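Local coordinates for protein methylocystis parvus OBBP MbnE (Methylocystis parvus OBBP, PDB 5ICQ) that probably binds methanobactin, a copper-chelating peptidic compound, in the periplasm as the solute-binding component of a transport system, at residues 169-174 against 184-189; 448-453 against 475-480; 532-537 against 558-563. All coordinates share one frame; numbering follows the deposited sequence.

Overall arrangement
The three contacts follow one another along the chain, each a different kind of pairing. Contact 1 joins the edge strand 172-175 to the end of its neighbour 180-184, and to the loop after it, in an antiparallel sheet; contact 2 joins parallel strands of a separate mixed sheet, and contact 3 pairs two helices, the second of which leads into strand 567-572 of that same mixed sheet. Centre to centre, contact 1 lies about 45 Å from contact 2, and contact 3 about 30 Å from each; no two of them touch. This spread is consistent with the multi-lobed build of family 5 solute-binding proteins, which hold the ligand in a cleft between lobes.

Contact 1. Residues 169-174 against 184-189; sequences LVKSAT and DLTGVG
Lys171 and Ser172 share Asp184 as partner where strand 172-175 meets the end of strand 180-184; Lys171 N bonds firmly to Asp184 O and Ser172 N only weakly, which makes a classic beta bulge. Lys171 N lies 2.7 Å from Asp184 O, met almost head-on at a C=O...N angle of 170°. In return, Asp184 N gives a 2.8 Å bond to Ser172 O. Against this frame lies the aspartate carboxylate. With CG anti to the backbone N (chi1 168°), it folds beside the chain that follows, its OD1 coming within 3.0 Å of Lys171 CB. The same OD1 accepts from Thr186 N at 3.0 Å, closing an Asx turn. Thr186 OG1 adds a 2.8 Å bond to it on the syn side, slightly out of the carboxylate plane, and Arg126 a salt bridge. Replacing Asp184 by an alanine would remove the carboxylate, and Arg126 is likely to lose its anionic mate while Thr186 loses the acceptor that closes the turn.

On the apolar flank, Val170 CG2 meets Leu185 CD2, and both residues also pack on helix 193-198. Further along, Val188 CG2 rests at 3.7 Å from Leu169 CB, the two side chains crossing at about a right angle.

The solvent side is looser. Lys171, bent at chi2 and chi4, curls around the exposed turn so that NZ reaches Thr186 O at 3.2 Å, tilted out of the carbonyl plane. That ammonium stays 6.1 Å from Asp184 OD1, and any attraction between them is therefore likely to be long-range. The chemistry divides the labour: backbone bonds and a carboxylate shared between turn and arginine probably help to set where the strand ends, whereas the lysine adds a single, longer bond that is probably more adaptable.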
ATOM      1  N   LEU A 169      -1.480  16.674 -15.775  1.00 22.92           N
ATOM      2  CA  LEU A 169      -1.440  16.097 -17.113  1.00 22.59           C
ATOM      3  C   LEU A 169      -2.704  16.382 -17.907  1.00 25.62           C
ATOM      4  O   LEU A 169      -2.681  16.278 -19.138  1.00 22.21           O
ATOM      5  CB  LEU A 169      -1.225  14.583 -17.037  1.00 24.24           C
ATOM      6  CG  LEU A 169       0.072  14.050 -16.429  1.00 23.66           C
ATOM      7  CD1 LEU A 169      -0.026  12.546 -16.233  1.00 24.19           C
ATOM      8  CD2 LEU A 169       1.246  14.391 -17.331  1.00 22.92           C
ATOM      9  N   VAL A 170      -3.802  16.736 -17.234  1.00 20.43           N
ATOM     10  CA  VAL A 170      -5.066  16.960 -17.923  1.00 16.97           C
ATOM     11  C   VAL A 170      -4.938  18.154 -18.859  1.00 20.03           C
ATOM     12  O   VAL A 170      -4.415  19.206 -18.476  1.00 22.13           O
ATOM     13  CB  VAL A 170      -6.192  17.177 -16.900  1.00 17.90           C
ATOM     14  CG1 VAL A 170      -7.484  17.562 -17.602  1.00 20.71           C
ATOM     15  CG2 VAL A 170      -6.388  15.921 -16.065  1.00 16.60           C
ATOM     16  N   LYS A 171      -5.445  18.008 -20.086  1.00 20.84           N
ATOM     17  CA  LYS A 171      -5.352  19.114 -21.038  1.00 24.98           C
ATOM     18  C   LYS A 171      -6.408  20.180 -20.767  1.00 29.42           C
ATOM     19  O   LYS A 171      -6.106  21.378 -20.812  1.00 27.13           O
ATOM     20  CB  LYS A 171      -5.473  18.591 -22.466  1.00 26.99           C
ATOM     21  CG  LYS A 171      -4.299  17.735 -22.919  1.00 33.41           C
ATOM     22  CD  LYS A 171      -2.995  18.501 -22.765  1.00 41.51           C
ATOM     23  CE  LYS A 171      -1.847  17.835 -23.519  1.00 49.83           C
ATOM     24  NZ  LYS A 171      -1.452  16.538 -22.912  1.00 53.97           N
ATOM     25  N   SER A 172      -7.645  19.781 -20.484  1.00 23.84           N
ATOM     26  CA  SER A 172      -8.649  20.748 -20.062  1.00 26.02           C
ATOM     27  C   SER A 172      -9.683  20.051 -19.195  1.00 23.02           C
ATOM     28  O   SER A 172      -9.916  18.849 -19.331  1.00 20.78           O
ATOM     29  CB  SER A 172      -9.341  21.438 -21.248  1.00 27.61           C
ATOM     30  OG  SER A 172     -10.278  20.584 -21.877  1.00 29.99           O
ATOM     31  N   ALA A 173     -10.283  20.825 -18.290  1.00 26.91           N
ATOM     32  CA  ALA A 173     -11.375  20.383 -17.428  1.00 19.67           C
ATOM     33  C   ALA A 173     -12.486  21.413 -17.537  1.00 22.16           C
ATOM     34  O   ALA A 173     -12.285  22.577 -17.175  1.00 21.90           O
ATOM     35  CB  ALA A 173     -10.922  20.248 -15.972  1.00 19.75           C
ATOM     36  N   THR A 174     -13.646  20.994 -18.037  1.00 20.17           N
ATOM     37  CA  THR A 174     -14.747  21.908 -18.302  1.00 24.43           C
ATOM     38  C   THR A 174     -16.060  21.277 -17.864  1.00 22.54           C
ATOM     39  O   THR A 174     -16.157  20.071 -17.622  1.00 22.54           O
ATOM     40  CB  THR A 174     -14.846  22.278 -19.786  1.00 26.00           C
ATOM     41  OG1 THR A 174     -15.178  21.105 -20.532  1.00 33.49           O
ATOM     42  CG2 THR A 174     -13.536  22.856 -20.305  1.00 29.35           C
ATOM     43  N   ASP A 184     -10.343  16.525 -20.832  1.00 23.64           N
ATOM     44  CA  ASP A 184      -9.548  16.302 -22.036  1.00 22.20           C
ATOM     45  C   ASP A 184      -8.198  15.695 -21.676  1.00 16.88           C
ATOM     46  O   ASP A 184      -7.364  16.353 -21.048  1.00 23.17           O
ATOM     47  CB  ASP A 184      -9.432  17.648 -22.752  1.00 26.63           C
ATOM     48  CG  ASP A 184      -8.395  17.678 -23.888  1.00 46.88           C
ATOM     49  OD1 ASP A 184      -7.462  16.885 -23.957  1.00 61.47           O
ATOM     50  OD2 ASP A 184      -8.571  18.521 -24.790  1.00 47.71           O
ATOM     51  N   LEU A 185      -7.961  14.450 -22.114  1.00 16.64           N
ATOM     52  CA  LEU A 185      -6.681  13.784 -21.888  1.00 18.31           C
ATOM     53  C   LEU A 185      -5.944  13.483 -23.197  1.00 28.24           C
ATOM     54  O   LEU A 185      -5.149  12.549 -23.246  1.00 29.94           O
ATOM     55  CB  LEU A 185      -6.870  12.488 -21.091  1.00 24.35           C
ATOM     56  CG  LEU A 185      -7.847  12.502 -19.908  1.00 25.78           C
ATOM     57  CD1 LEU A 185      -7.940  11.113 -19.259  1.00 22.11           C
ATOM     58  CD2 LEU A 185      -7.431  13.542 -18.906  1.00 20.65           C
ATOM     59  N   THR A 186      -6.190  14.236 -24.276  1.00 30.65           N
ATOM     60  CA  THR A 186      -5.490  13.943 -25.531  1.00 29.85           C
ATOM     61  C   THR A 186      -3.984  14.112 -25.379  1.00 32.50           C
ATOM     62  O   THR A 186      -3.507  15.105 -24.822  1.00 30.42           O
ATOM     63  CB  THR A 186      -5.975  14.818 -26.689  1.00 39.33           C
ATOM     64  OG1 THR A 186      -6.122  16.179 -26.268  1.00 42.58           O
ATOM     65  CG2 THR A 186      -7.243  14.267 -27.345  1.00 41.87           C
ATOM     66  N   GLY A 187      -3.237  13.130 -25.886  1.00 33.15           N
ATOM     67  CA  GLY A 187      -1.795  13.189 -25.911  1.00 34.75           C
ATOM     68  C   GLY A 187      -1.093  12.765 -24.641  1.00 43.37           C
ATOM     69  O   GLY A 187       0.143  12.806 -24.601  1.00 43.97           O
ATOM     70  N   VAL A 188      -1.822  12.356 -23.602  1.00 42.09           N
ATOM     71  CA  VAL A 188      -1.159  11.997 -22.349  1.00 40.37           C
ATOM     72  C   VAL A 188      -0.722  10.534 -22.344  1.00 33.14           C
ATOM     73  O   VAL A 188       0.386  10.222 -21.907  1.00 40.52           O
ATOM     74  CB  VAL A 188      -2.050  12.336 -21.128  1.00 44.34           C
ATOM     75  CG1 VAL A 188      -3.310  11.498 -21.098  1.00 46.84           C
ATOM     76  CG2 VAL A 188      -1.268  12.144 -19.829  1.00 42.20           C
ATOM     77  N   GLY A 189      -1.562   9.622 -22.829  1.00 31.77           N
ATOM     78  CA  GLY A 189      -1.214   8.212 -22.858  1.00 27.21           C
ATOM     79  C   GLY A 189      -1.117   7.544 -21.501  1.00 33.42           C
ATOM     80  O   GLY A 189      -0.364   6.573 -21.352  1.00 32.76           O
TER

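Contact 2. Residues 448-453 against 475-480; sequences IMVKDR and VRLVDE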
ATOM      1  N   ILE A 448      25.625  -1.239   7.507  1.00  8.41           N
ATOM      2  CA  ILE A 448      24.163  -1.245   7.411  1.00  6.90           C
ATOM      3  C   ILE A 448      23.635  -0.133   8.299  1.00 12.73           C
ATOM      4  O   ILE A 448      23.800  -0.181   9.523  1.00  9.17           O
ATOM      5  CB  ILE A 448      23.555  -2.591   7.843  1.00  6.23           C
ATOM      6  CG1 ILE A 448      24.116  -3.748   7.009  1.00  9.28           C
ATOM      7  CG2 ILE A 448      22.004  -2.532   7.739  1.00  6.31           C
ATOM      8  CD1 ILE A 448      23.625  -5.130   7.484  1.00  9.72           C
ATOM      9  N   MET A 449      22.969   0.852   7.705  1.00  7.88           N
ATOM     10  CA  MET A 449      22.383   1.933   8.486  1.00  8.08           C
ATOM     11  C   MET A 449      20.985   1.521   8.934  1.00  8.62           C
ATOM     12  O   MET A 449      20.176   1.085   8.111  1.00 10.54           O
ATOM     13  CB  MET A 449      22.326   3.224   7.662  1.00  9.28           C
ATOM     14  CG  MET A 449      21.608   4.357   8.356  1.00 11.27           C
ATOM     15  SD  MET A 449      21.588   5.884   7.357  1.00 14.37           S
ATOM     16  CE  MET A 449      20.389   5.480   6.085  1.00  8.68           C
ATOM     17  N   VAL A 450      20.699   1.653  10.235  1.00  8.58           N
ATOM     18  CA  VAL A 450      19.398   1.267  10.769  1.00  7.61           C
ATOM     19  C   VAL A 450      18.808   2.412  11.587  1.00 10.87           C
ATOM     20  O   VAL A 450      19.509   3.311  12.048  1.00 11.31           O
ATOM     21  CB  VAL A 450      19.464  -0.017  11.628  1.00  7.71           C
ATOM     22  CG1 VAL A 450      19.903  -1.219  10.786  1.00  8.59           C
ATOM     23  CG2 VAL A 450      20.400   0.174  12.821  1.00  8.00           C
ATOM     24  N   LYS A 451      17.485   2.362  11.765  1.00 13.17           N
ATOM     25  CA  LYS A 451      16.772   3.448  12.425  1.00 19.31           C
ATOM     26  C   LYS A 451      16.156   3.083  13.768  1.00 21.91           C
ATOM     27  O   LYS A 451      15.784   3.992  14.515  1.00 16.04           O
ATOM     28  CB  LYS A 451      15.667   3.996  11.511  1.00 18.64           C
ATOM     29  CG  LYS A 451      14.468   3.078  11.349  1.00 24.50           C
ATOM     30  CD  LYS A 451      13.342   3.822  10.628  1.00 31.52           C
ATOM     31  CE  LYS A 451      12.115   2.956  10.428  1.00 39.50           C
ATOM     32  NZ  LYS A 451      10.986   3.765   9.877  1.00 46.72           N
ATOM     33  N   ASP A 452      16.043   1.799  14.111  1.00 14.07           N
ATOM     34  CA  ASP A 452      15.480   1.444  15.411  1.00 14.47           C
ATOM     35  C   ASP A 452      16.051   0.103  15.863  1.00 18.62           C
ATOM     36  O   ASP A 452      16.846  -0.517  15.158  1.00 11.24           O
ATOM     37  CB  ASP A 452      13.945   1.439  15.367  1.00 16.93           C
ATOM     38  CG  ASP A 452      13.372   0.483  14.328  1.00 22.16           C
ATOM     39  OD1 ASP A 452      13.903  -0.632  14.139  1.00 17.75           O
ATOM     40  OD2 ASP A 452      12.339   0.832  13.717  1.00 25.09           O
ATOM     41  N   ARG A 453      15.627  -0.340  17.058  1.00 15.64           N
ATOM     42  CA  ARG A 453      16.189  -1.543  17.679  1.00 18.86           C
ATOM     43  C   ARG A 453      15.802  -2.806  16.928  1.00 13.32           C
ATOM     44  O   ARG A 453      16.592  -3.757  16.858  1.00 14.49           O
ATOM     45  CB  ARG A 453      15.725  -1.679  19.137  1.00 22.70           C
ATOM     46  CG  ARG A 453      16.290  -0.687  20.139  1.00 38.62           C
ATOM     47  CD  ARG A 453      15.766   0.721  19.947  1.00 56.89           C
ATOM     48  NE  ARG A 453      14.371   0.791  19.495  1.00 53.73           N
ATOM     49  CZ  ARG A 453      13.822   1.862  18.942  1.00 42.17           C
ATOM     50  NH1 ARG A 453      14.556   2.960  18.770  1.00 46.16           N
ATOM     51  NH2 ARG A 453      12.557   1.846  18.558  1.00 47.53           N
ATOM     52  N   VAL A 475      27.071  -2.301  11.900  1.00  8.15           N
ATOM     53  CA  VAL A 475      25.656  -1.952  12.036  1.00  6.70           C
ATOM     54  C   VAL A 475      25.592  -0.663  12.840  1.00 15.33           C
ATOM     55  O   VAL A 475      26.036  -0.628  13.996  1.00 15.39           O
ATOM     56  CB  VAL A 475      24.860  -3.077  12.718  1.00  8.43           C
ATOM     57  CG1 VAL A 475      23.383  -2.673  12.927  1.00  9.69           C
ATOM     58  CG2 VAL A 475      24.946  -4.354  11.894  1.00  6.49           C
ATOM     59  N   ARG A 476      25.065   0.408  12.245  1.00 10.22           N
ATOM     60  CA  ARG A 476      25.025   1.694  12.940  1.00 13.09           C
ATOM     61  C   ARG A 476      23.604   2.232  13.012  1.00 14.91           C
ATOM     62  O   ARG A 476      22.974   2.508  11.981  1.00  9.51           O
ATOM     63  CB  ARG A 476      25.962   2.719  12.293  1.00 20.10           C
ATOM     64  CG  ARG A 476      27.436   2.293  12.322  1.00 36.82           C
ATOM     65  CD  ARG A 476      27.905   1.772  13.700  1.00 46.93           C
ATOM     66  NE  ARG A 476      29.267   1.215  13.645  1.00 46.36           N
ATOM     67  CZ  ARG A 476      29.697   0.124  14.281  1.00 44.09           C
ATOM     68  NH1 ARG A 476      28.871  -0.596  15.055  1.00 37.12           N
ATOM     69  NH2 ARG A 476      30.956  -0.266  14.122  1.00 36.33           N
ATOM     70  N   LEU A 477      23.123   2.390  14.239  1.00 11.27           N
ATOM     71  CA  LEU A 477      21.828   2.990  14.519  1.00 10.54           C
ATOM     72  C   LEU A 477      21.991   4.507  14.512  1.00 15.40           C
ATOM     73  O   LEU A 477      22.814   5.040  15.260  1.00 15.59           O
ATOM     74  CB  LEU A 477      21.340   2.503  15.883  1.00 17.64           C
ATOM     75  CG  LEU A 477      20.119   3.172  16.496  1.00 27.35           C
ATOM     76  CD1 LEU A 477      18.928   2.793  15.691  1.00 22.94           C
ATOM     77  CD2 LEU A 477      19.953   2.736  17.953  1.00 34.24           C
ATOM     78  N   VAL A 478      21.248   5.204  13.660  1.00 14.95           N
ATOM     79  CA  VAL A 478      21.408   6.651  13.559  1.00 15.18           C
ATOM     80  C   VAL A 478      20.088   7.316  13.930  1.00 11.91           C
ATOM     81  O   VAL A 478      19.012   6.732  13.768  1.00 19.05           O
ATOM     82  CB  VAL A 478      21.889   7.086  12.158  1.00 21.04           C
ATOM     83  CG1 VAL A 478      23.178   6.364  11.790  1.00 24.43           C
ATOM     84  CG2 VAL A 478      20.846   6.800  11.126  1.00 16.09           C
ATOM     85  N   ASP A 479      20.176   8.541  14.449  1.00 13.86           N
ATOM     86  CA  ASP A 479      18.968   9.219  14.898  1.00 15.89           C
ATOM     87  C   ASP A 479      18.090   9.590  13.708  1.00 19.05           C
ATOM     88  O   ASP A 479      18.520   9.566  12.553  1.00 18.11           O
ATOM     89  CB  ASP A 479      19.307  10.457  15.743  1.00 26.80           C
ATOM     90  CG  ASP A 479      20.037  11.554  14.961  1.00 40.03           C
ATOM     91  OD1 ASP A 479      19.596  11.948  13.861  1.00 35.27           O
ATOM     92  OD2 ASP A 479      21.061  12.049  15.476  1.00 52.86           O
ATOM     93  N   GLU A 480      16.844   9.954  14.023  1.00 20.04           N
ATOM     94  CA  GLU A 480      15.818  10.193  13.012  1.00 23.02           C
ATOM     95  C   GLU A 480      16.255  11.212  11.963  1.00 18.09           C
ATOM     96  O   GLU A 480      16.008  11.023  10.765  1.00 18.00           O
ATOM     97  CB  GLU A 480      14.538  10.667  13.705  1.00 32.23           C
ATOM     98  CG  GLU A 480      13.522  11.341  12.793  1.00 50.47           C
ATOM     99  CD  GLU A 480      12.400  12.026  13.570  1.00 62.10           C
ATOM    100  OE1 GLU A 480      11.395  11.357  13.898  1.00 63.49           O
ATOM    101  OE2 GLU A 480      12.518  13.237  13.854  1.00 64.77           O
TER
HETATM  102  O   HOH W   1      16.531   6.675  14.176  1.00 26.27           O
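Val475 pairs with Ile448 at the start of the parallel register, its CG1 reaching across to Val450 CG2 at 4.1 Å on the face that helix 453-467 covers through Ala459. Next comes Arg476, whose backbone does the bonding: its N donates to Ile448 O at 3.1 Å, its O accepts from Val450 N at 3.0 Å, the donor standing 34° out of the carbonyl plane. One residue thus bonds to the partners flanking Met449, as parallel strands do. The strands belong to a beta-alpha-beta unit: strand 442-450 passes through helix 453-467 into strand 472-477, and the short segments 448-450 and 475-477 run at 24° to each other. Leu477, its CG opposite the backbone N (chi1 170°) and turned at chi2, brings CD1 past the partner strand's end, 3.4 Å from Asp452 N. Val478 N then donates to Val450 O at 3.0 Å. Its CG2 meets Met449 CG at 3.8 Å on the Met449 side of the sheet, and Tyr483 of helix 480-489 touches both residues. Where the strands part, a water donates to Val478 O and to Lys451 O. Asp479 caps the helix beginning at Glu480, as Asp452 caps helix 453-467 through Gln455 N.

Contact 3. Residues 532-537 against 558-563; sequences PAIDGM and DRVLLS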
ATOM      1  N   PRO A 532      17.395  -0.789 -18.458  1.00 11.45           N
ATOM      2  CA  PRO A 532      16.411  -0.650 -19.543  1.00  8.66           C
ATOM      3  C   PRO A 532      15.331  -1.711 -19.498  1.00  8.39           C
ATOM      4  O   PRO A 532      14.201  -1.444 -19.921  1.00 11.68           O
ATOM      5  CB  PRO A 532      17.265  -0.768 -20.817  1.00 16.62           C
ATOM      6  CG  PRO A 532      18.657  -0.396 -20.387  1.00 20.30           C
ATOM      7  CD  PRO A 532      18.780  -0.868 -18.951  1.00 12.23           C
ATOM      8  N   ALA A 533      15.650  -2.918 -19.005  1.00 10.33           N
ATOM      9  CA  ALA A 533      14.645  -3.977 -18.936  1.00 14.96           C
ATOM     10  C   ALA A 533      13.610  -3.697 -17.852  1.00  9.38           C
ATOM     11  O   ALA A 533      12.420  -3.995 -18.026  1.00  9.49           O
ATOM     12  CB  ALA A 533      15.319  -5.326 -18.695  1.00 17.50           C
ATOM     13  N   ILE A 534      14.026  -3.130 -16.718  1.00  8.86           N
ATOM     14  CA  ILE A 534      13.034  -2.697 -15.732  1.00  9.93           C
ATOM     15  C   ILE A 534      12.122  -1.640 -16.335  1.00 11.91           C
ATOM     16  O   ILE A 534      10.889  -1.715 -16.226  1.00  8.78           O
ATOM     17  CB  ILE A 534      13.720  -2.165 -14.462  1.00  8.38           C
ATOM     18  CG1 ILE A 534      14.391  -3.302 -13.695  1.00 10.70           C
ATOM     19  CG2 ILE A 534      12.701  -1.449 -13.581  1.00 10.37           C
ATOM     20  CD1 ILE A 534      15.195  -2.774 -12.495  1.00 12.98           C
ATOM     21  N   ASP A 535      12.724  -0.614 -16.947  1.00  9.87           N
ATOM     22  CA  ASP A 535      11.936   0.458 -17.545  1.00 14.84           C
ATOM     23  C   ASP A 535      10.986  -0.088 -18.603  1.00 13.85           C
ATOM     24  O   ASP A 535       9.839   0.362 -18.712  1.00 11.24           O
ATOM     25  CB  ASP A 535      12.864   1.506 -18.175  1.00 15.85           C
ATOM     26  CG  ASP A 535      13.705   2.263 -17.143  1.00 23.87           C
ATOM     27  OD1 ASP A 535      13.497   2.081 -15.928  1.00 19.09           O
ATOM     28  OD2 ASP A 535      14.582   3.047 -17.562  1.00 22.70           O
ATOM     29  N   GLY A 536      11.463  -1.046 -19.406  1.00 10.88           N
ATOM     30  CA  GLY A 536      10.616  -1.626 -20.438  1.00 14.10           C
ATOM     31  C   GLY A 536       9.459  -2.433 -19.874  1.00  8.62           C
ATOM     32  O   GLY A 536       8.349  -2.395 -20.409  1.00  9.00           O
ATOM     33  N   MET A 537       9.695  -3.183 -18.794  1.00 10.38           N
ATOM     34  CA  MET A 537       8.582  -3.916 -18.195  1.00  5.55           C
ATOM     35  C   MET A 537       7.607  -3.004 -17.464  1.00  8.95           C
ATOM     36  O   MET A 537       6.405  -3.300 -17.433  1.00 10.41           O
ATOM     37  CB  MET A 537       9.072  -5.027 -17.258  1.00  6.62           C
ATOM     38  CG  MET A 537       9.838  -6.114 -17.967  1.00 11.90           C
ATOM     39  SD  MET A 537       8.906  -6.918 -19.321  1.00 18.56           S
ATOM     40  CE  MET A 537       7.196  -7.078 -18.788  1.00 34.58           C
ATOM     41  N   ASP A 558       8.238  -8.800 -12.150  1.00  8.45           N
ATOM     42  CA  ASP A 558       8.729  -9.422 -10.920  1.00  8.36           C
ATOM     43  C   ASP A 558      10.034 -10.171 -11.175  1.00 12.56           C
ATOM     44  O   ASP A 558      11.006 -10.019 -10.426  1.00  8.45           O
ATOM     45  CB  ASP A 558       7.651 -10.370 -10.367  1.00  7.77           C
ATOM     46  CG  ASP A 558       7.898 -10.802  -8.911  1.00 11.94           C
ATOM     47  OD1 ASP A 558       8.422  -9.995  -8.118  1.00  9.87           O
ATOM     48  OD2 ASP A 558       7.540 -11.959  -8.554  1.00 12.78           O
ATOM     49  N   ARG A 559      10.074 -10.973 -12.248  1.00  7.83           N
ATOM     50  CA  ARG A 559      11.289 -11.723 -12.573  1.00  7.87           C
ATOM     51  C   ARG A 559      12.480 -10.805 -12.808  1.00 10.79           C
ATOM     52  O   ARG A 559      13.601 -11.125 -12.398  1.00  8.45           O
ATOM     53  CB  ARG A 559      11.071 -12.604 -13.808  1.00  5.76           C
ATOM     54  CG  ARG A 559       9.842 -13.502 -13.677  1.00  8.40           C
ATOM     55  CD  ARG A 559       9.762 -14.583 -14.754  1.00  9.49           C
ATOM     56  NE  ARG A 559       8.394 -15.097 -14.783  1.00 10.71           N
ATOM     57  CZ  ARG A 559       8.001 -16.203 -14.169  1.00 12.82           C
ATOM     58  NH1 ARG A 559       8.891 -16.895 -13.461  1.00  9.40           N
ATOM     59  NH2 ARG A 559       6.729 -16.582 -14.225  1.00  8.74           N
ATOM     60  N   VAL A 560      12.267  -9.682 -13.499  1.00  5.84           N
ATOM     61  CA  VAL A 560      13.379  -8.767 -13.767  1.00  6.75           C
ATOM     62  C   VAL A 560      13.870  -8.122 -12.477  1.00  7.33           C
ATOM     63  O   VAL A 560      15.079  -8.030 -12.234  1.00  6.49           O
ATOM     64  CB  VAL A 560      12.962  -7.712 -14.808  1.00  9.55           C
ATOM     65  CG1 VAL A 560      14.048  -6.649 -14.960  1.00 11.42           C
ATOM     66  CG2 VAL A 560      12.676  -8.375 -16.173  1.00  9.04           C
ATOM     67  N   LEU A 561      12.950  -7.667 -11.625  1.00  9.58           N
ATOM     68  CA  LEU A 561      13.360  -7.087 -10.346  1.00 10.42           C
ATOM     69  C   LEU A 561      14.127  -8.096  -9.506  1.00  8.89           C
ATOM     70  O   LEU A 561      15.186  -7.781  -8.950  1.00  8.47           O
ATOM     71  CB  LEU A 561      12.138  -6.597  -9.573  1.00 10.49           C
ATOM     72  CG  LEU A 561      11.408  -5.364 -10.102  1.00 12.81           C
ATOM     73  CD1 LEU A 561      10.251  -5.021  -9.149  1.00  8.35           C
ATOM     74  CD2 LEU A 561      12.383  -4.184 -10.222  1.00 11.20           C
ATOM     75  N   LEU A 562      13.584  -9.306  -9.365  1.00  4.45           N
ATOM     76  CA  LEU A 562      14.247 -10.305  -8.530  1.00  6.28           C
ATOM     77  C   LEU A 562      15.619 -10.662  -9.084  1.00  7.99           C
ATOM     78  O   LEU A 562      16.557 -10.904  -8.313  1.00  6.43           O
ATOM     79  CB  LEU A 562      13.377 -11.561  -8.412  1.00  5.84           C
ATOM     80  CG  LEU A 562      12.080 -11.371  -7.625  1.00 10.42           C
ATOM     81  CD1 LEU A 562      11.124 -12.580  -7.820  1.00 10.37           C
ATOM     82  CD2 LEU A 562      12.405 -11.200  -6.144  1.00 11.19           C
ATOM     83  N   SER A 563      15.747 -10.726 -10.417  1.00  8.64           N
ATOM     84  CA  SER A 563      16.998 -11.133 -11.048  1.00  7.99           C
ATOM     85  C   SER A 563      18.104 -10.109 -10.877  1.00  9.48           C
ATOM     86  O   SER A 563      19.265 -10.436 -11.139  1.00  9.20           O
ATOM     87  CB  SER A 563      16.793 -11.398 -12.541  1.00  9.71           C
ATOM     88  OG  SER A 563      16.016 -12.563 -12.717  1.00 11.22           O
TER
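Val560 is the bump of this interface, pushed into a shallow hollow between Ala533, Ile534 and Met537. Its two methyls divide the hollow. CG1, anti to the backbone N (chi1 173°), points at the Ile534 side and comes to 3.6 Å from Ile534 CG1, while Ala533 CB meets the same methyl from another direction at 4.2 Å. The other branch, CG2, turns toward Met537 and meets its CG at 4.0 Å. Ala533, with only a methyl, makes a low side of the hollow. The two segments belong to successive helices, 532-543 and 547-563, that turn back on each other as an antiparallel helical hairpin; the axes of segments 532-537 and 558-563 run at 156° and come within 9.6 Å. Beside the valine, Leu561 makes the second bump: its side chain leaves the helix toward the flank, but CD2 comes back to touch Ile534 CD1 at 3.9 Å, the two side chains crossing at about a right angle. Ile534 is therefore wedged against both neighbours, its CG1 on the valine and its CD1 on the leucine. On the Met537 side, Leu387 of helix 381-387 touches both the methionine and Val560.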